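Local coordinates for protein Baccell_00875 (Bacteroides cellulosilyticus DSM 14838, PDB 5NO8) that probably acts as a polysaccharide lyase that removes L-rhamnose caps from arabinogalactan proteins by cleaving rhamnose from glucuronic acid, at residues D347-M355 against A365-I376. Sequence-based numbering, arbitrary orientation.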
ATOM      1  N   ASP A 347      -7.611  -6.732 -24.092  1.00 17.00           N
ATOM      2  CA  ASP A 347      -8.246  -7.815 -24.842  1.00 18.89           C
ATOM      3  C   ASP A 347      -8.925  -8.827 -23.944  1.00 18.21           C
ATOM      4  O   ASP A 347      -9.985  -9.306 -24.272  1.00 17.25           O
ATOM      5  CB  ASP A 347      -7.253  -8.521 -25.761  1.00 21.23           C
ATOM      6  CG  ASP A 347      -6.796  -7.633 -26.941  1.00 25.77           C
ATOM      7  OD1 ASP A 347      -7.478  -6.634 -27.290  1.00 28.54           O
ATOM      8  OD2 ASP A 347      -5.744  -7.959 -27.545  1.00 29.10           O
ATOM      9  N   PHE A 348      -8.326  -9.126 -22.788  1.00 16.41           N
ATOM     10  CA  PHE A 348      -8.949 -10.029 -21.819  1.00 15.94           C
ATOM     11  C   PHE A 348     -10.253  -9.453 -21.268  1.00 15.52           C
ATOM     12  O   PHE A 348     -11.241 -10.192 -21.133  1.00 17.30           O
ATOM     13  CB  PHE A 348      -7.988 -10.355 -20.671  1.00 15.80           C
ATOM     14  CG  PHE A 348      -8.390 -11.563 -19.880  1.00 15.49           C
ATOM     15  CD1 PHE A 348      -9.324 -11.452 -18.852  1.00 16.00           C
ATOM     16  CD2 PHE A 348      -7.823 -12.803 -20.120  1.00 16.21           C
ATOM     17  CE1 PHE A 348      -9.727 -12.558 -18.124  1.00 16.85           C
ATOM     18  CE2 PHE A 348      -8.216 -13.921 -19.380  1.00 17.49           C
ATOM     19  CZ  PHE A 348      -9.175 -13.803 -18.391  1.00 17.08           C
ATOM     20  N   ILE A 349     -10.244  -8.167 -20.924  1.00 15.36           N
ATOM     21  CA  ILE A 349     -11.436  -7.510 -20.395  1.00 16.53           C
ATOM     22  C   ILE A 349     -12.576  -7.631 -21.418  1.00 17.49           C
ATOM     23  O   ILE A 349     -13.682  -8.095 -21.091  1.00 17.13           O
ATOM     24  CB  ILE A 349     -11.189  -6.049 -20.046  1.00 16.19           C
ATOM     25  CG1 ILE A 349     -10.276  -5.947 -18.820  1.00 14.77           C
ATOM     26  CG2 ILE A 349     -12.517  -5.333 -19.757  1.00 17.12           C
ATOM     27  CD1 ILE A 349      -9.661  -4.596 -18.601  1.00 14.59           C
ATOM     28  N   ARG A 350     -12.273  -7.273 -22.660  1.00 18.04           N
ATOM     29  CA  ARG A 350     -13.279  -7.349 -23.712  1.00 19.31           C
ATOM     30  C   ARG A 350     -13.761  -8.767 -23.983  1.00 18.11           C
ATOM     31  O   ARG A 350     -14.973  -9.007 -24.071  1.00 21.95           O
ATOM     32  CB  ARG A 350     -12.765  -6.713 -25.011  1.00 19.91           C
ATOM     33  CG  ARG A 350     -13.828  -6.667 -26.113  1.00 21.93           C
ATOM     34  CD  ARG A 350     -13.311  -6.012 -27.370  1.00 22.95           C
ATOM     35  NE  ARG A 350     -12.234  -6.749 -28.023  1.00 23.32           N
ATOM     36  CZ  ARG A 350     -12.374  -7.873 -28.737  1.00 25.78           C
ATOM     37  NH1 ARG A 350     -13.550  -8.478 -28.905  1.00 27.09           N
ATOM     38  NH2 ARG A 350     -11.303  -8.410 -29.297  1.00 26.70           N
ATOM     39  N   THR A 351     -12.845  -9.708 -24.132  1.00 18.18           N
ATOM     40  CA  THR A 351     -13.207 -11.058 -24.566  1.00 18.42           C
ATOM     41  C   THR A 351     -13.686 -12.022 -23.482  1.00 18.80           C
ATOM     42  O   THR A 351     -14.290 -13.026 -23.802  1.00 18.86           O
ATOM     43  CB  THR A 351     -12.075 -11.726 -25.358  1.00 20.19           C
ATOM     44  OG1 THR A 351     -10.928 -11.943 -24.526  1.00 20.00           O
ATOM     45  CG2 THR A 351     -11.735 -10.874 -26.570  1.00 19.70           C
ATOM     46  N   ARG A 352     -13.397 -11.721 -22.213  1.00 18.99           N
ATOM     47  CA  ARG A 352     -13.715 -12.613 -21.090  1.00 20.40           C
ATOM     48  C   ARG A 352     -14.531 -11.944 -19.989  1.00 19.72           C
ATOM     49  O   ARG A 352     -15.249 -12.640 -19.282  1.00 19.32           O
ATOM     50  CB  ARG A 352     -12.426 -13.192 -20.455  1.00 22.68           C
ATOM     51  CG  ARG A 352     -11.503 -13.962 -21.393  1.00 26.41           C
ATOM     52  CD  ARG A 352     -12.179 -15.192 -21.999  1.00 30.75           C
ATOM     53  NE  ARG A 352     -12.399 -16.284 -21.046  1.00 37.08           N
ATOM     54  CZ  ARG A 352     -13.557 -16.622 -20.444  1.00 42.25           C
ATOM     55  NH1 ARG A 352     -14.695 -15.940 -20.615  1.00 49.49           N
ATOM     56  NH2 ARG A 352     -13.579 -17.671 -19.624  1.00 41.75           N
ATOM     57  N   GLN A 353     -14.421 -10.631 -19.806  1.00 18.14           N
ATOM     58  CA  GLN A 353     -15.053  -9.990 -18.644  1.00 18.10           C
ATOM     59  C   GLN A 353     -16.248  -9.103 -18.995  1.00 19.53           C
ATOM     60  O   GLN A 353     -16.804  -8.471 -18.105  1.00 20.70           O
ATOM     61  CB  GLN A 353     -14.024  -9.207 -17.813  1.00 17.29           C
ATOM     62  CG  GLN A 353     -12.837 -10.060 -17.360  1.00 16.75           C
ATOM     63  CD  GLN A 353     -12.023  -9.478 -16.214  1.00 17.51           C
ATOM     64  OE1 GLN A 353     -10.807  -9.715 -16.149  1.00 17.96           O
ATOM     65  NE2 GLN A 353     -12.682  -8.774 -15.269  1.00 15.16           N
ATOM     66  N   GLN A 354     -16.646  -9.043 -20.265  1.00 19.32           N
ATOM     67  CA  GLN A 354     -17.883  -8.345 -20.640  1.00 19.33           C
ATOM     68  C   GLN A 354     -19.021  -9.366 -20.764  1.00 19.96           C
ATOM     69  O   GLN A 354     -18.905 -10.359 -21.469  1.00 20.15           O
ATOM     70  CB  GLN A 354     -17.732  -7.529 -21.933  1.00 19.72           C
ATOM     71  CG  GLN A 354     -18.943  -6.605 -22.198  1.00 19.33           C
ATOM     72  CD  GLN A 354     -18.719  -5.582 -23.290  1.00 19.88           C
ATOM     73  OE1 GLN A 354     -19.200  -4.427 -23.214  1.00 21.98           O
ATOM     74  NE2 GLN A 354     -17.927  -5.957 -24.282  1.00 18.22           N
ATOM     75  N   MET A 355     -20.119  -9.116 -20.050  1.00 22.03           N
ATOM     76  CA  MET A 355     -21.328  -9.930 -20.179  1.00 23.50           C
ATOM     77  C   MET A 355     -21.868  -9.785 -21.610  1.00 23.91           C
ATOM     78  O   MET A 355     -22.202  -8.682 -22.020  1.00 25.26           O
ATOM     79  CB  MET A 355     -22.396  -9.435 -19.187  1.00 25.62           C
ATOM     80  CG  MET A 355     -23.736 -10.194 -19.234  1.00 28.35           C
ATOM     81  SD  MET A 355     -23.575 -11.959 -18.968  1.00 33.52           S
ATOM     82  CE  MET A 355     -23.268 -12.005 -17.196  1.00 34.65           C
ATOM     83  N   ALA A 365     -22.060  -5.212 -19.473  1.00 21.85           N
ATOM     84  CA  ALA A 365     -21.315  -4.820 -18.278  1.00 21.85           C
ATOM     85  C   ALA A 365     -19.935  -5.464 -18.286  1.00 19.30           C
ATOM     86  O   ALA A 365     -19.807  -6.618 -18.640  1.00 20.04           O
ATOM     87  CB  ALA A 365     -22.056  -5.254 -17.012  1.00 21.66           C
ATOM     88  N   TYR A 366     -18.928  -4.728 -17.830  1.00 19.89           N
ATOM     89  CA  TYR A 366     -17.612  -5.330 -17.502  1.00 18.09           C
ATOM     90  C   TYR A 366     -17.676  -5.775 -16.043  1.00 18.97           C
ATOM     91  O   TYR A 366     -18.026  -4.970 -15.162  1.00 20.05           O
ATOM     92  CB  TYR A 366     -16.493  -4.324 -17.690  1.00 17.72           C
ATOM     93  CG  TYR A 366     -16.368  -3.787 -19.113  1.00 17.84           C
ATOM     94  CD1 TYR A 366     -16.133  -4.654 -20.195  1.00 19.35           C
ATOM     95  CD2 TYR A 366     -16.498  -2.438 -19.377  1.00 17.86           C
ATOM     96  CE1 TYR A 366     -16.043  -4.171 -21.492  1.00 18.90           C
ATOM     97  CE2 TYR A 366     -16.396  -1.949 -20.671  1.00 19.49           C
ATOM     98  CZ  TYR A 366     -16.179  -2.814 -21.725  1.00 19.36           C
ATOM     99  OH  TYR A 366     -16.097  -2.266 -22.998  1.00 21.69           O
ATOM    100  N   MET A 367     -17.344  -7.033 -15.803  1.00 18.27           N
ATOM    101  CA  MET A 367     -17.670  -7.694 -14.543  1.00 20.78           C
ATOM    102  C   MET A 367     -16.469  -8.329 -13.859  1.00 20.25           C
ATOM    103  O   MET A 367     -15.447  -8.574 -14.469  1.00 18.90           O
ATOM    104  CB  MET A 367     -18.755  -8.711 -14.807  1.00 21.25           C
ATOM    105  CG  MET A 367     -20.042  -7.972 -15.140  1.00 24.01           C
ATOM    106  SD  MET A 367     -21.390  -9.079 -15.440  1.00 26.04           S
ATOM    107  CE  MET A 367     -21.559  -9.811 -13.811  1.00 27.13           C
ATOM    108  N   VAL A 368     -16.638  -8.575 -12.567  1.00 19.29           N
ATOM    109  CA  VAL A 368     -15.683  -9.329 -11.775  1.00 19.25           C
ATOM    110  C   VAL A 368     -15.473 -10.676 -12.402  1.00 18.78           C
ATOM    111  O   VAL A 368     -16.419 -11.299 -12.899  1.00 18.54           O
ATOM    112  CB  VAL A 368     -16.186  -9.478 -10.312  1.00 18.97           C
ATOM    113  CG1 VAL A 368     -15.241 -10.353  -9.482  1.00 20.30           C
ATOM    114  CG2 VAL A 368     -16.324  -8.113  -9.680  1.00 18.37           C
ATOM    115  N   TYR A 369     -14.228 -11.153 -12.377  1.00 17.82           N
ATOM    116  CA  TYR A 369     -13.879 -12.408 -13.009  1.00 18.28           C
ATOM    117  C   TYR A 369     -13.095 -13.270 -12.051  1.00 18.62           C
ATOM    118  O   TYR A 369     -12.203 -12.766 -11.356  1.00 18.16           O
ATOM    119  CB  TYR A 369     -13.018 -12.132 -14.251  1.00 18.27           C
ATOM    120  CG  TYR A 369     -12.783 -13.313 -15.164  1.00 18.68           C
ATOM    121  CD1 TYR A 369     -13.698 -13.634 -16.166  1.00 19.53           C
ATOM    122  CD2 TYR A 369     -11.629 -14.085 -15.069  1.00 19.04           C
ATOM    123  CE1 TYR A 369     -13.475 -14.698 -17.019  1.00 19.23           C
ATOM    124  CE2 TYR A 369     -11.397 -15.159 -15.914  1.00 19.15           C
ATOM    125  CZ  TYR A 369     -12.332 -15.457 -16.890  1.00 19.58           C
ATOM    126  OH  TYR A 369     -12.115 -16.491 -17.747  1.00 21.16           O
ATOM    127  N   ASP A 370     -13.409 -14.561 -12.044  1.00 18.74           N
ATOM    128  CA  ASP A 370     -12.744 -15.525 -11.189  1.00 19.75           C
ATOM    129  C   ASP A 370     -11.672 -16.221 -11.984  1.00 19.44           C
ATOM    130  O   ASP A 370     -11.981 -17.038 -12.872  1.00 18.77           O
ATOM    131  CB  ASP A 370     -13.759 -16.535 -10.634  1.00 22.55           C
ATOM    132  CG  ASP A 370     -13.141 -17.503  -9.616  1.00 24.51           C
ATOM    133  OD1 ASP A 370     -11.917 -17.723  -9.598  1.00 25.58           O
ATOM    134  OD2 ASP A 370     -13.899 -18.044  -8.799  1.00 28.82           O
ATOM    135  N   ASN A 371     -10.414 -15.905 -11.679  1.00 19.04           N
ATOM    136  CA  ASN A 371      -9.285 -16.479 -12.435  1.00 19.82           C
ATOM    137  C   ASN A 371      -9.040 -17.953 -12.164  1.00 22.15           C
ATOM    138  O   ASN A 371      -8.467 -18.620 -13.011  1.00 24.05           O
ATOM    139  CB  ASN A 371      -8.001 -15.690 -12.206  1.00 19.80           C
ATOM    140  CG  ASN A 371      -8.097 -14.278 -12.759  1.00 20.40           C
ATOM    141  OD1 ASN A 371      -7.695 -13.325 -12.118  1.00 24.91           O
ATOM    142  ND2 ASN A 371      -8.637 -14.155 -13.946  1.00 19.42           N
ATOM    143  N   GLU A 372      -9.473 -18.461 -11.011  1.00 22.85           N
ATOM    144  CA  GLU A 372      -9.404 -19.916 -10.746  1.00 26.09           C
ATOM    145  C   GLU A 372     -10.432 -20.713 -11.554  1.00 26.12           C
ATOM    146  O   GLU A 372     -10.117 -21.772 -12.079  1.00 27.60           O
ATOM    147  CB  GLU A 372      -9.557 -20.211  -9.254  1.00 29.00           C
ATOM    148  CG  GLU A 372      -8.383 -19.695  -8.444  1.00 32.77           C
ATOM    149  CD  GLU A 372      -8.546 -19.847  -6.920  1.00 35.48           C
ATOM    150  OE1 GLU A 372      -9.683 -19.764  -6.381  1.00 34.18           O
ATOM    151  OE2 GLU A 372      -7.493 -20.005  -6.257  1.00 38.91           O
ATOM    152  N   GLY A 373     -11.650 -20.199 -11.642  1.00 27.95           N
ATOM    153  CA  GLY A 373     -12.737 -20.847 -12.384  1.00 27.77           C
ATOM    154  C   GLY A 373     -12.776 -20.494 -13.862  1.00 27.91           C
ATOM    155  O   GLY A 373     -13.506 -21.131 -14.616  1.00 27.03           O
ATOM    156  N   ASP A 374     -12.014 -19.480 -14.275  1.00 25.96           N
ATOM    157  CA  ASP A 374     -12.056 -18.955 -15.646  1.00 27.71           C
ATOM    158  C   ASP A 374     -13.496 -18.595 -16.064  1.00 26.72           C
ATOM    159  O   ASP A 374     -13.995 -19.045 -17.111  1.00 27.40           O
ATOM    160  CB  ASP A 374     -11.400 -19.947 -16.634  1.00 29.29           C
ATOM    161  CG  ASP A 374      -9.898 -20.069 -16.429  1.00 31.48           C
ATOM    162  OD1 ASP A 374      -9.196 -19.046 -16.474  1.00 31.18           O
ATOM    163  OD2 ASP A 374      -9.415 -21.190 -16.224  1.00 34.38           O
ATOM    164  N   SER A 375     -14.159 -17.791 -15.235  1.00 24.15           N
ATOM    165  CA  SER A 375     -15.545 -17.399 -15.475  1.00 26.66           C
ATOM    166  C   SER A 375     -15.862 -16.079 -14.823  1.00 26.04           C
ATOM    167  O   SER A 375     -15.289 -15.747 -13.775  1.00 25.16           O
ATOM    168  CB  SER A 375     -16.512 -18.474 -14.949  1.00 27.82           C
ATOM    169  OG  SER A 375     -16.272 -18.728 -13.581  1.00 33.50           O
ATOM    170  N   ILE A 376     -16.769 -15.326 -15.433  1.00 23.41           N
ATOM    171  CA  ILE A 376     -17.336 -14.136 -14.811  1.00 23.87           C
ATOM    172  C   ILE A 376     -18.000 -14.536 -13.483  1.00 26.04           C
ATOM    173  O   ILE A 376     -18.651 -15.588 -13.397  1.00 26.88           O
ATOM    174  CB  ILE A 376     -18.346 -13.428 -15.742  1.00 24.28           C
ATOM    175  CG1 ILE A 376     -17.599 -12.671 -16.844  1.00 24.39           C
ATOM    176  CG2 ILE A 376     -19.171 -12.383 -14.991  1.00 25.72           C
ATOM    177  CD1 ILE A 376     -18.459 -12.217 -17.996  1.00 24.77           C
TER
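Phe-348 drives its ring edge at one face of the Tyr-369 ring in a T-shaped stack, planes at 88° and CZ to Tyr-369 CE2 3.6 Å. With CG anti to the backbone N (chi1 -169°), Tyr-369 reaches the last turn of helix 338-352, and Ser-375 O lies over the opposite face of its ring. With CG anti to its carbonyl carbon (chi1 -57°), Arg-352 sets CG over the centre of the Phe-348 ring; bends at chi2 and chi3 then bring the guanidinium to the Tyr-369 hydroxyl. The guanidinium stands nearly perpendicular to the Tyr-369 ring, the hydroxyl over one guanidinium face, while NH2 comes 2.9 Å from Asp-374 O. Gln-353, extended beyond CG, crosses the base of Tyr-369 at about a right angle, with Gln-353 CD 3.4 Å from Tyr-369 CB. Its amide NE2 donates to Met-367 O at 2.9 Å, whereas OE1 is held by Arg-345, so both ends of this buried amide are satisfied. Replacing Tyr-369 by an alanine would probably open a gap at the Phe-348 edge and leave the Arg-352 guanidinium freer to turn. Ile-376 packs CG1 and CD1 against Arg-352 O. Beyond the helix, Met-367 N bonds to Gln-353 O (2.8 Å) and Met-355 N to Ala-365 O (2.9 Å), bracketing the single bridge of Gln-354 with Tyr-366. Tyr-366 CD1 packs against Ile-349 CG2 at 3.7 Å, the hydroxyl bonded to Ser-417. The chain thus leaves a helix, pairs through a single bridge with the returning loop, and then enters a β-hairpin with a G1 bulge, where Asp-374 and Ser-375 face Asp-370, at the edge of a four-stranded antiparallel sheet.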